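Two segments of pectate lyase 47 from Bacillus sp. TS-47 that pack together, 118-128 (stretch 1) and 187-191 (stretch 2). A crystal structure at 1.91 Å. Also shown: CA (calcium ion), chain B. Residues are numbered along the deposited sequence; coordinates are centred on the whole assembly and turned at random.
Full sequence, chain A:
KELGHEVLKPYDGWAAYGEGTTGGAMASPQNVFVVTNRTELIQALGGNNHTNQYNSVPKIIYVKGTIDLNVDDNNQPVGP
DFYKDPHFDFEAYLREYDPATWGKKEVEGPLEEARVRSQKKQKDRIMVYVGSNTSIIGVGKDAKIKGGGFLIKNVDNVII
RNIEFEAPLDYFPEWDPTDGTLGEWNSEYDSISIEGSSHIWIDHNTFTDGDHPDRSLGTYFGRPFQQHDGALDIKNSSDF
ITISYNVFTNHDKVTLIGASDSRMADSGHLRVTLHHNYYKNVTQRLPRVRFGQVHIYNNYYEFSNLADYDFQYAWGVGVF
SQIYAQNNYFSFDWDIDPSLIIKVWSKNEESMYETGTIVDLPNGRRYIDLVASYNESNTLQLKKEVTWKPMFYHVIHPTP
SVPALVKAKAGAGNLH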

# COMPACT_ATOMS: atom_id res chain seq x y z
N SER A 118 14.56 12.45 -15.13
CA SER A 118 15.30 11.42 -14.42
C SER A 118 14.32 10.47 -13.74
O SER A 118 14.48 9.25 -13.75
CB SER A 118 16.20 12.06 -13.36
OG SER A 118 17.11 12.98 -13.94
N GLN A 119 13.29 11.06 -13.13
CA GLN A 119 12.26 10.29 -12.44
C GLN A 119 11.51 9.40 -13.42
O GLN A 119 11.25 8.23 -13.14
CB GLN A 119 11.28 11.24 -11.75
CG GLN A 119 10.13 10.54 -11.06
CD GLN A 119 8.88 11.40 -11.02
OE1 GLN A 119 8.87 12.48 -10.43
NE2 GLN A 119 7.81 10.91 -11.65
N LYS A 120 11.15 9.95 -14.58
CA LYS A 120 10.44 9.18 -15.58
C LYS A 120 11.24 7.97 -16.04
O LYS A 120 10.68 6.89 -16.27
CB LYS A 120 10.10 10.05 -16.80
CG LYS A 120 9.39 9.27 -17.90
CD LYS A 120 9.13 10.12 -19.12
CE LYS A 120 8.54 9.28 -20.25
NZ LYS A 120 7.32 8.55 -19.80
N LYS A 121 12.55 8.13 -16.17
CA LYS A 121 13.39 7.02 -16.60
C LYS A 121 13.38 5.90 -15.57
O LYS A 121 13.34 4.72 -15.92
CB LYS A 121 14.84 7.49 -16.85
CG LYS A 121 15.70 6.42 -17.50
CD LYS A 121 17.08 6.95 -17.91
CE LYS A 121 17.94 5.83 -18.45
NZ LYS A 121 19.30 6.28 -18.86
N GLN A 122 13.40 6.25 -14.29
CA GLN A 122 13.37 5.21 -13.27
C GLN A 122 11.98 4.58 -13.23
O GLN A 122 11.84 3.36 -13.13
CB GLN A 122 13.73 5.77 -11.90
CG GLN A 122 13.58 4.75 -10.77
CD GLN A 122 14.26 5.16 -9.48
OE1 GLN A 122 14.19 6.32 -9.08
NE2 GLN A 122 14.90 4.21 -8.82
N LYS A 123 10.95 5.41 -13.31
CA LYS A 123 9.57 4.94 -13.29
C LYS A 123 9.32 3.93 -14.40
O LYS A 123 8.80 2.83 -14.16
CB LYS A 123 8.61 6.12 -13.43
CG LYS A 123 7.13 5.76 -13.35
CD LYS A 123 6.49 5.67 -14.72
CE LYS A 123 6.58 7.00 -15.47
NZ LYS A 123 6.10 8.14 -14.64
N ASP A 124 9.68 4.29 -15.63
CA ASP A 124 9.47 3.41 -16.77
C ASP A 124 10.20 2.07 -16.64
O ASP A 124 9.84 1.10 -17.30
CB ASP A 124 9.89 4.10 -18.07
CG ASP A 124 8.95 5.22 -18.47
OD1 ASP A 124 7.82 5.28 -17.95
OD2 ASP A 124 9.35 6.06 -19.32
N ARG A 125 11.22 2.01 -15.79
CA ARG A 125 11.98 0.77 -15.62
C ARG A 125 11.60 -0.09 -14.42
O ARG A 125 11.54 -1.32 -14.53
CB ARG A 125 13.48 1.06 -15.55
CG ARG A 125 14.34 -0.17 -15.20
CD ARG A 125 15.81 0.05 -15.54
NE ARG A 125 16.01 0.18 -16.98
CZ ARG A 125 16.15 -0.85 -17.82
NH1 ARG A 125 16.13 -2.10 -17.37
NH2 ARG A 125 16.30 -0.63 -19.12
N ILE A 126 11.34 0.54 -13.27
CA ILE A 126 11.02 -0.21 -12.06
C ILE A 126 9.56 -0.51 -11.74
O ILE A 126 9.28 -1.39 -10.93
CB ILE A 126 11.65 0.46 -10.82
CG1 ILE A 126 10.90 1.74 -10.46
CG2 ILE A 126 13.13 0.76 -11.09
CD1 ILE A 126 11.42 2.41 -9.20
N MET A 127 8.63 0.21 -12.36
CA MET A 127 7.22 -0.06 -12.11
C MET A 127 6.74 -1.02 -13.19
O MET A 127 6.62 -0.65 -14.37
CB MET A 127 6.39 1.23 -12.12
CG MET A 127 6.72 2.18 -10.97
SD MET A 127 6.82 1.34 -9.34
CE MET A 127 5.15 0.79 -9.15
N VAL A 128 6.51 -2.26 -12.79
CA VAL A 128 6.09 -3.33 -13.69
C VAL A 128 4.58 -3.41 -13.87
O VAL A 128 3.84 -3.59 -12.90
CB VAL A 128 6.62 -4.70 -13.18
CG1 VAL A 128 6.22 -5.82 -14.12
CG2 VAL A 128 8.14 -4.64 -13.03
N SER A 187 7.56 11.09 -2.97
CA SER A 187 7.97 10.11 -3.96
C SER A 187 6.78 9.50 -4.68
O SER A 187 5.64 9.63 -4.24
CB SER A 187 8.82 9.03 -3.31
OG SER A 187 10.07 9.59 -2.93
N GLU A 188 7.07 8.81 -5.78
CA GLU A 188 6.04 8.23 -6.63
C GLU A 188 5.80 6.72 -6.58
O GLU A 188 4.71 6.26 -6.89
CB GLU A 188 6.36 8.61 -8.08
CG GLU A 188 5.61 7.84 -9.15
CD GLU A 188 4.40 8.59 -9.68
OE1 GLU A 188 3.68 8.03 -10.52
OE2 GLU A 188 4.19 9.75 -9.26
N TYR A 189 6.81 5.96 -6.17
CA TYR A 189 6.69 4.51 -6.20
C TYR A 189 6.15 3.75 -5.00
O TYR A 189 6.56 3.98 -3.86
CB TYR A 189 8.05 3.92 -6.60
CG TYR A 189 8.71 4.70 -7.72
CD1 TYR A 189 8.03 4.93 -8.93
CD2 TYR A 189 9.97 5.27 -7.56
CE1 TYR A 189 8.60 5.72 -9.93
CE2 TYR A 189 10.55 6.06 -8.57
CZ TYR A 189 9.85 6.28 -9.75
OH TYR A 189 10.39 7.08 -10.74
N ASP A 190 5.21 2.84 -5.28
CA ASP A 190 4.60 1.98 -4.27
C ASP A 190 4.98 0.55 -4.62
O ASP A 190 5.28 0.26 -5.78
CB ASP A 190 3.07 2.06 -4.32
CG ASP A 190 2.57 3.46 -4.47
OD1 ASP A 190 3.02 4.34 -3.71
OD2 ASP A 190 1.71 3.68 -5.35
N SER A 191 4.94 -0.35 -3.65
CA SER A 191 5.26 -1.75 -3.94
C SER A 191 4.15 -2.30 -4.84
O SER A 191 4.40 -3.08 -5.75
CB SER A 191 5.35 -2.56 -2.64
OG SER A 191 6.55 -2.23 -1.95
CA CA B . 1.11 6.05 -4.34
O HOH W 1 12.47 8.31 -9.82
O HOH W 2 2.70 6.82 -5.95
O HOH W 3 -1.05 5.78 -5.79
O HOH W 4 0.31 8.39 -3.87

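Tyr189 carries this contact: its CA-to-CB bond (chi1 m) points toward the first stretch, and it is covered more than any other residue of the two segments. A tyrosine suits the place because it offers a broad apolar ring to Ile126 and Met127 while its hydroxyl reaches water 1. Ile126, its CA-to-CB bond toward the second stretch, lays CD1 over one face of the phenol ring, 3.8 Å from its centroid and 18° off the normal, a CH-pi contact that suits a branched aliphatic side chain in a buried place. Tyr189 OH lies 2.8 Å from Gln119 O and 3.1 Å from Lys123 N, but the angles are too poor for hydrogen bonds; Lys123 N donates to Gln119 O within the helix at 2.8 Å. The hydroxyl instead donates to water 1 (Tyr189 OH to O, 2.6 Å), which in turn donates to Gln122 OE1 at 2.7 Å, so a polar group in a buried site is satisfied without a direct bond between the stretches. Met127, where the chain leaves the helix, is the most covered residue of the first stretch. Flexible, unbranched and apolar, it runs past the ring in a buried site: Met127 CG lies 3.7 Å from Tyr189 CD1, SD sits obliquely 4.9 Å from the ring centroid, and CE reaches within 3.4 Å of Asp190 O. The CA-to-CB bond of Asp190 points away from the first stretch, and Asp190 OD1 and OD2 each lie 2.6 Å from the calcium ion.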